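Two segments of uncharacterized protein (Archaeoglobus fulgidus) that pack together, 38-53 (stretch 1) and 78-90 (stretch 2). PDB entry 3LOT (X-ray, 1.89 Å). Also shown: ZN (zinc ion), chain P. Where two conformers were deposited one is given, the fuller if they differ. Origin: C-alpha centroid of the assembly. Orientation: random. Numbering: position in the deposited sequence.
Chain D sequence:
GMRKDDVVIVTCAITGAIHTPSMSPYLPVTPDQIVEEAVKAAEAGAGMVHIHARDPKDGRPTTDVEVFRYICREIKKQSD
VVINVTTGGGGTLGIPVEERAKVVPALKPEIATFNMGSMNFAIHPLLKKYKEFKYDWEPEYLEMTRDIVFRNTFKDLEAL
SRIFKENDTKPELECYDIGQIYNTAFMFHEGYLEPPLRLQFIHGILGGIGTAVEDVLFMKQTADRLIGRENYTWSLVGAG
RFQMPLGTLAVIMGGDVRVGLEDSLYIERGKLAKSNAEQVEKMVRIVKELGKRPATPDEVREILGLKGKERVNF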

ATOM      1  N   ALA D  38      37.080   2.113   9.990  1.00 12.97           N
ATOM      2  CA  ALA D  38      36.124   3.089  10.493  1.00 12.01           C
ATOM      3  C   ALA D  38      36.590   4.529  10.136  1.00 11.37           C
ATOM      4  O   ALA D  38      35.783   5.356   9.714  1.00 10.87           O
ATOM      5  N   VAL D  39      37.884   4.807  10.348  1.00 11.63           N
ATOM      6  CA  VAL D  39      38.483   6.146  10.127  1.00 11.15           C
ATOM      7  C   VAL D  39      38.445   6.451   8.619  1.00 11.58           C
ATOM      8  O   VAL D  39      38.043   7.550   8.175  1.00 12.09           O
ATOM      9  N   LYS D  40      38.797   5.462   7.807  1.00 11.11           N
ATOM     10  CA  LYS D  40      38.646   5.622   6.363  1.00 11.70           C
ATOM     11  C   LYS D  40      37.189   5.872   5.945  1.00 10.63           C
ATOM     12  O   LYS D  40      36.944   6.673   5.066  1.00 10.02           O
ATOM     13  N   ALA D  41      36.235   5.191   6.567  1.00  9.91           N
ATOM     14  CA  ALA D  41      34.834   5.373   6.211  1.00 11.00           C
ATOM     15  C   ALA D  41      34.330   6.794   6.536  1.00 11.83           C
ATOM     16  O   ALA D  41      33.636   7.450   5.718  1.00 12.41           O
ATOM     17  N   ALA D  42      34.744   7.277   7.710  1.00 12.17           N
ATOM     18  CA  ALA D  42      34.488   8.642   8.138  1.00 11.84           C
ATOM     19  C   ALA D  42      34.996   9.657   7.159  1.00 12.03           C
ATOM     20  O   ALA D  42      34.300  10.588   6.818  1.00 10.35           O
ATOM     21  N   GLU D  43      36.228   9.473   6.712  1.00 13.24           N
ATOM     22  CA  GLU D  43      36.852  10.380   5.793  1.00 14.36           C
ATOM     23  C   GLU D  43      36.187  10.336   4.430  1.00 14.66           C
ATOM     24  O   GLU D  43      36.228  11.318   3.710  1.00 14.52           O
ATOM     25  N   ALA D  44      35.529   9.228   4.109  1.00 13.75           N
ATOM     26  CA  ALA D  44      34.745   9.094   2.872  1.00 13.37           C
ATOM     27  C   ALA D  44      33.332   9.718   2.959  1.00 13.08           C
ATOM     28  O   ALA D  44      32.595   9.731   1.986  1.00 14.00           O
ATOM     29  N   GLY D  45      32.927  10.215   4.121  1.00 12.88           N
ATOM     30  CA  GLY D  45      31.621  10.853   4.258  1.00 13.07           C
ATOM     31  C   GLY D  45      30.664  10.211   5.251  1.00 13.20           C
ATOM     32  O   GLY D  45      29.581  10.716   5.457  1.00 15.69           O
ATOM     33  N   ALA D  46      31.057   9.095   5.870  1.00 12.57           N
ATOM     34  CA  ALA D  46      30.242   8.469   6.917  1.00 12.01           C
ATOM     35  C   ALA D  46      30.319   9.279   8.179  1.00 11.57           C
ATOM     36  O   ALA D  46      31.355   9.319   8.879  1.00 11.89           O
ATOM     37  N   GLY D  47      29.203   9.903   8.501  1.00 11.31           N
ATOM     38  CA  GLY D  47      29.127  10.695   9.699  1.00 11.43           C
ATOM     39  C   GLY D  47      29.025   9.828  10.941  1.00 12.00           C
ATOM     40  O   GLY D  47      29.274  10.327  12.062  1.00 11.28           O
HETATM   41  N   MSE D  48      28.624   8.568  10.734  0.66 11.79           N
HETATM   42  CA  MSE D  48      28.506   7.559  11.792  0.66 12.14           C
HETATM   43  C   MSE D  48      29.092   6.213  11.332  0.66 12.43           C
HETATM   44  O   MSE D  48      28.916   5.796  10.182  0.66 12.47           O
ATOM     45  N   VAL D  49      29.787   5.553  12.256  1.00 12.85           N
ATOM     46  CA  VAL D  49      30.270   4.213  12.055  1.00 12.61           C
ATOM     47  C   VAL D  49      29.638   3.273  13.078  1.00 13.56           C
ATOM     48  O   VAL D  49      29.461   3.620  14.259  1.00 12.28           O
ATOM     49  N   HIS D  50      29.313   2.076  12.611  1.00 13.15           N
ATOM     50  CA  HIS D  50      28.725   1.062  13.463  1.00 13.48           C
ATOM     51  C   HIS D  50      29.711  -0.072  13.723  1.00 12.41           C
ATOM     52  O   HIS D  50      30.195  -0.660  12.792  1.00 11.06           O
ATOM     53  N   ILE D  51      30.003  -0.324  15.003  1.00 11.79           N
ATOM     54  CA  ILE D  51      31.130  -1.169  15.427  1.00 12.02           C
ATOM     55  C   ILE D  51      30.684  -2.465  16.142  1.00 12.97           C
ATOM     56  O   ILE D  51      29.880  -2.413  17.089  1.00 13.42           O
ATOM     57  N   HIS D  52      31.158  -3.600  15.631  1.00 12.65           N
ATOM     58  CA  HIS D  52      31.263  -4.860  16.371  1.00 13.58           C
ATOM     59  C   HIS D  52      32.736  -5.191  16.676  1.00 14.13           C
ATOM     60  O   HIS D  52      33.643  -4.735  15.988  1.00 14.17           O
ATOM     61  N   ALA D  53      32.944  -6.037  17.681  1.00 14.59           N
ATOM     62  CA  ALA D  53      34.259  -6.611  17.967  1.00 14.26           C
ATOM     63  C   ALA D  53      34.351  -8.020  17.360  1.00 14.61           C
ATOM     64  O   ALA D  53      33.346  -8.729  17.238  1.00 14.20           O
ATOM     65  N   GLN D  78      41.662   9.359  16.243  1.00 12.75           N
ATOM     66  CA  GLN D  78      41.856   9.790  14.866  1.00 12.14           C
ATOM     67  C   GLN D  78      40.675  10.566  14.274  1.00 12.04           C
ATOM     68  O   GLN D  78      40.855  11.316  13.308  1.00 11.77           O
ATOM     69  N   SER D  79      39.475  10.413  14.824  1.00 12.00           N
ATOM     70  CA  SER D  79      38.305  10.944  14.134  1.00 12.54           C
ATOM     71  C   SER D  79      37.226  11.413  15.083  1.00 13.38           C
ATOM     72  O   SER D  79      37.096  10.868  16.181  1.00 14.54           O
ATOM     73  N   ASP D  80      36.459  12.426  14.664  1.00 14.54           N
ATOM     74  CA  ASP D  80      35.277  12.879  15.413  1.00 14.83           C
ATOM     75  C   ASP D  80      33.983  12.141  15.018  1.00 14.17           C
ATOM     76  O   ASP D  80      32.900  12.480  15.472  1.00 12.98           O
ATOM     77  N   VAL D  81      34.115  11.142  14.164  1.00 13.06           N
ATOM     78  CA  VAL D  81      32.985  10.314  13.772  1.00 12.96           C
ATOM     79  C   VAL D  81      32.164   9.852  14.964  1.00 13.49           C
ATOM     80  O   VAL D  81      32.717   9.569  16.044  1.00 13.70           O
ATOM     81  N   VAL D  82      30.840   9.787  14.782  1.00 13.59           N
ATOM     82  CA  VAL D  82      29.967   9.218  15.805  1.00 12.68           C
ATOM     83  C   VAL D  82      30.155   7.679  15.821  1.00 12.89           C
ATOM     84  O   VAL D  82      30.058   7.005  14.790  1.00 13.09           O
ATOM     85  N   ILE D  83      30.500   7.155  16.991  1.00 12.08           N
ATOM     86  CA  ILE D  83      30.805   5.736  17.156  1.00 12.73           C
ATOM     87  C   ILE D  83      29.596   5.042  17.770  1.00 13.05           C
ATOM     88  O   ILE D  83      29.255   5.233  18.970  1.00 12.61           O
ATOM     89  N   ASN D  84      28.887   4.326  16.920  1.00 13.10           N
ATOM     90  CA  ASN D  84      27.681   3.568  17.290  1.00 13.82           C
ATOM     91  C   ASN D  84      28.105   2.132  17.586  1.00 14.16           C
ATOM     92  O   ASN D  84      28.629   1.455  16.694  1.00 15.28           O
ATOM     93  N   VAL D  85      27.823   1.667  18.800  0.50 14.06           N
ATOM     94  CA  VAL D  85      28.213   0.330  19.252  0.50 14.00           C
ATOM     95  C   VAL D  85      27.031  -0.665  19.199  0.50 13.58           C
ATOM     96  O   VAL D  85      25.903  -0.318  19.525  0.50 12.76           O
ATOM     97  N   THR D  86      27.293  -1.904  18.801  1.00 13.40           N
ATOM     98  CA  THR D  86      26.254  -2.912  18.814  1.00 13.89           C
ATOM     99  C   THR D  86      26.033  -3.440  20.230  1.00 14.46           C
ATOM    100  O   THR D  86      26.948  -3.548  21.043  1.00 15.13           O
ATOM    101  N   THR D  87      24.779  -3.710  20.530  1.00 16.61           N
ATOM    102  CA  THR D  87      24.406  -4.592  21.620  1.00 18.36           C
ATOM    103  C   THR D  87      23.696  -5.815  21.050  1.00 20.26           C
ATOM    104  O   THR D  87      23.191  -6.625  21.817  1.00 21.22           O
ATOM    105  N   GLY D  88      23.652  -5.934  19.718  1.00 20.82           N
ATOM    106  CA  GLY D  88      23.065  -7.106  19.032  1.00 21.85           C
ATOM    107  C   GLY D  88      24.108  -8.186  18.745  1.00 21.50           C
ATOM    108  O   GLY D  88      23.810  -9.388  18.789  1.00 22.77           O
ATOM    109  N   GLY D  89      25.342  -7.754  18.452  1.00 22.11           N
ATOM    110  CA  GLY D  89      26.491  -8.642  18.300  1.00 21.06           C
ATOM    111  C   GLY D  89      26.601  -9.713  19.373  1.00 21.25           C
ATOM    112  O   GLY D  89      26.673  -9.404  20.541  1.00 19.97           O
ATOM    113  N   GLY D  90      26.636 -10.987  18.956  1.00 21.67           N
ATOM    114  CA  GLY D  90      26.568 -12.130  19.893  1.00 21.93           C
ATOM    115  C   GLY D  90      25.201 -12.831  19.933  1.00 22.39           C
ATOM    116  O   GLY D  90      25.078 -13.989  20.410  1.00 22.05           O
TER

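The most unusual feature of this contact is a zinc ion at the end of a parallel strand pair, bound by two histidines of stretch 1 that stretch 2 helps to hold. The metal lies 2.4 Å from His-50 NE2 and 2.3 Å from His-52 NE2, with two further ligands elsewhere in the structure. His-50 (chi1 t) uses its other ring nitrogen across the sheet: ND1 donates to Asn-84 OD1 at 3.0 Å, and weakly to Asn-84 O at 3.4 Å. An amide suits this place because its oxygen accepts the imidazole proton at the ring edge, leaving NE2 free for zinc; Asn-84 ND2 is satisfied elsewhere. Thr-86 (chi1 t) supports His-52 (chi1 m), its CG2 lying 3.7 Å from the His-52 ring centroid, almost on the ring normal. Its OG1 meanwhile accepts from Gly-88 N at 2.8 Å and Gly-89 N at 2.9 Å, fixing the turn beside the ring. Gly-89 suits this turn, since a CB there would clash with His-52 ND1.

The strands are joined by backbone bonds such as Val-49 N to Val-82 O, 2.9 Å, and their side chains alternate between faces. Selenomethionine Met-48 shares the face of His-50 and Asn-84, its SE 3.9 Å from Val-82 CG1. On the other face, branched residues fill the space: Ile-51 CG1 (chi1 m) meets Ile-83 CG2 at 4.1 Å, while Val-49 CG1 (chi1 m) reaches Val-81 CG2 at 3.8 Å.

Val-81 (chi1 p) points toward the helix, where the small Ala-42 allows close approach, CB to CB 3.8 Å. Ser-79 OG accepts from Val-81 N at 3.0 Å, bracing the approach to the strand. Val-39 (chi1 t) packs its CG1 3.6 Å from Gln-78 OE1. At this more exposed end, a water donates to Glu-43 OE2 (3.2 Å) and Gln-78 O (2.9 Å), bridging the stretches.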

ATOM      1  CB  ALA D  38      35.947   2.942  11.989  1.00 11.74           C
ATOM      2  CB  VAL D  39      39.887   6.258  10.757  1.00 11.17           C
ATOM      3  CG1 VAL D  39      40.508   7.622  10.460  1.00  9.21           C
ATOM      4  CG2 VAL D  39      39.799   6.029  12.279  1.00 10.64           C
ATOM      5  CB  LYS D  40      39.217   4.421   5.623  1.00 11.74           C
ATOM      6  CG  LYS D  40      40.767   4.388   5.737  1.00 15.10           C
ATOM      7  CD  LYS D  40      41.407   3.145   5.149  1.00 18.88           C
ATOM      8  CE  LYS D  40      42.790   2.895   5.804  1.00 20.48           C
ATOM      9  NZ  LYS D  40      43.517   1.746   5.205  1.00 21.91           N
ATOM     10  CB  ALA D  41      33.975   4.303   6.923  1.00 10.84           C
ATOM     11  CB  ALA D  42      35.114   8.893   9.512  1.00 11.30           C
ATOM     12  CB  GLU D  43      38.338  10.063   5.682  1.00 15.71           C
ATOM     13  CG  GLU D  43      39.113  10.495   6.967  1.00 18.35           C
ATOM     14  CD  GLU D  43      40.636  10.209   6.863  1.00 25.42           C
ATOM     15  OE1 GLU D  43      41.068   9.818   5.741  1.00 28.58           O
ATOM     16  OE2 GLU D  43      41.371  10.373   7.889  1.00 28.13           O
ATOM     17  CB  ALA D  44      34.649   7.603   2.470  1.00 13.06           C
ATOM     18  CB  ALA D  46      30.676   7.029   7.216  1.00 10.82           C
HETATM   19  CB  MSE D  48      27.037   7.375  12.204  0.66 11.55           C
HETATM   20  CG  MSE D  48      26.844   6.613  13.539  0.66 11.46           C
HETATM   21 SE   MSE D  48      25.120   6.888  14.470  0.50  8.15          SE
HETATM   22  CE  MSE D  48      23.823   6.806  12.996  0.66 12.70           C
ATOM     23  CB  VAL D  49      31.814   4.117  12.102  1.00 12.71           C
ATOM     24  CG1 VAL D  49      32.387   4.848  10.953  1.00 11.98           C
ATOM     25  CG2 VAL D  49      32.400   4.587  13.411  1.00 10.53           C
ATOM     26  CB  HIS D  50      27.448   0.564  12.822  1.00 13.69           C
ATOM     27  CG  HIS D  50      26.776  -0.490  13.607  1.00 13.76           C
ATOM     28  ND1 HIS D  50      26.335  -0.288  14.897  1.00 17.11           N
ATOM     29  CD2 HIS D  50      26.493  -1.780  13.302  1.00 14.39           C
ATOM     30  CE1 HIS D  50      25.786  -1.403  15.341  1.00 18.82           C
ATOM     31  NE2 HIS D  50      25.846  -2.308  14.385  1.00 14.47           N
ATOM     32  CB  ILE D  51      32.113  -0.370  16.359  1.00 11.70           C
ATOM     33  CG1 ILE D  51      32.713   0.854  15.613  1.00 12.22           C
ATOM     34  CG2 ILE D  51      33.224  -1.277  16.946  1.00  7.52           C
ATOM     35  CD1 ILE D  51      33.365   0.574  14.249  1.00 12.52           C
ATOM     36  CB  HIS D  52      30.754  -6.042  15.556  1.00 13.52           C
ATOM     37  CG  HIS D  52      29.277  -6.042  15.292  1.00 15.62           C
ATOM     38  ND1 HIS D  52      28.472  -7.135  15.568  1.00 14.79           N
ATOM     39  CD2 HIS D  52      28.468  -5.106  14.745  1.00 15.62           C
ATOM     40  CE1 HIS D  52      27.230  -6.856  15.227  1.00 14.46           C
ATOM     41  NE2 HIS D  52      27.201  -5.632  14.736  1.00 15.73           N
ATOM     42  CB  ALA D  53      34.466  -6.681  19.474  1.00 14.31           C
ATOM     43  CB  GLN D  78      42.122   8.583  13.976  1.00 10.93           C
ATOM     44  CG  GLN D  78      43.373   7.822  14.363  1.00 12.67           C
ATOM     45  CD  GLN D  78      43.666   6.769  13.357  1.00 13.73           C
ATOM     46  OE1 GLN D  78      43.668   7.043  12.182  1.00 13.89           O
ATOM     47  NE2 GLN D  78      43.887   5.546  13.807  1.00 14.72           N
ATOM     48  CB  SER D  79      37.754   9.853  13.201  1.00 11.78           C
ATOM     49  OG  SER D  79      36.545  10.282  12.599  1.00 12.26           O
ATOM     50  CB  ASP D  80      35.099  14.415  15.359  1.00 16.36           C
ATOM     51  CG  ASP D  80      34.730  14.946  13.994  1.00 18.76           C
ATOM     52  OD1 ASP D  80      34.854  14.208  13.008  1.00 23.68           O
ATOM     53  OD2 ASP D  80      34.323  16.146  13.901  1.00 24.30           O
ATOM     54  CB  VAL D  81      33.462   9.069  12.970  1.00 13.72           C
ATOM     55  CG1 VAL D  81      34.194   8.073  13.878  1.00 11.40           C
ATOM     56  CG2 VAL D  81      32.282   8.416  12.227  1.00 10.60           C
ATOM     57  CB  VAL D  82      28.469   9.625  15.607  1.00 13.35           C
ATOM     58  CG1 VAL D  82      27.570   8.997  16.677  1.00 10.56           C
ATOM     59  CG2 VAL D  82      28.310  11.180  15.645  1.00 11.90           C
ATOM     60  CB  ILE D  83      32.061   5.519  18.044  1.00 13.13           C
ATOM     61  CG1 ILE D  83      33.290   6.267  17.452  1.00 11.71           C
ATOM     62  CG2 ILE D  83      32.257   4.005  18.229  1.00 11.99           C
ATOM     63  CD1 ILE D  83      34.483   6.458  18.411  1.00 10.02           C
ATOM     64  CB  ASN D  84      26.715   3.609  16.084  1.00 14.07           C
ATOM     65  CG  ASN D  84      25.408   2.809  16.299  1.00 15.39           C
ATOM     66  OD1 ASN D  84      25.430   1.725  16.857  1.00 19.33           O
ATOM     67  ND2 ASN D  84      24.276   3.327  15.774  1.00 17.70           N
ATOM     68  CB  VAL D  85      28.741   0.433  20.690  0.50 14.24           C
ATOM     69  CG1 VAL D  85      29.255  -0.893  21.170  0.50 14.24           C
ATOM     70  CG2 VAL D  85      29.820   1.496  20.739  0.50 14.28           C
ATOM     71  CB  THR D  86      26.596  -4.078  17.919  1.00 13.93           C
ATOM     72  OG1 THR D  86      25.450  -4.923  17.800  1.00 13.28           O
ATOM     73  CG2 THR D  86      27.775  -4.881  18.524  1.00 10.91           C
ATOM     74  CB  THR D  87      23.456  -3.913  22.662  1.00 18.70           C
ATOM     75  OG1 THR D  87      22.163  -3.699  22.090  1.00 20.45           O
ATOM     76  CG2 THR D  87      24.010  -2.600  23.130  1.00 17.21           C
TER
HETATM   77 ZN    ZN P 501      25.426  -4.590  13.657  1.00 43.26          ZN
HETATM   78  O   HOH W   1      40.079  11.677  10.499  1.00 28.45           O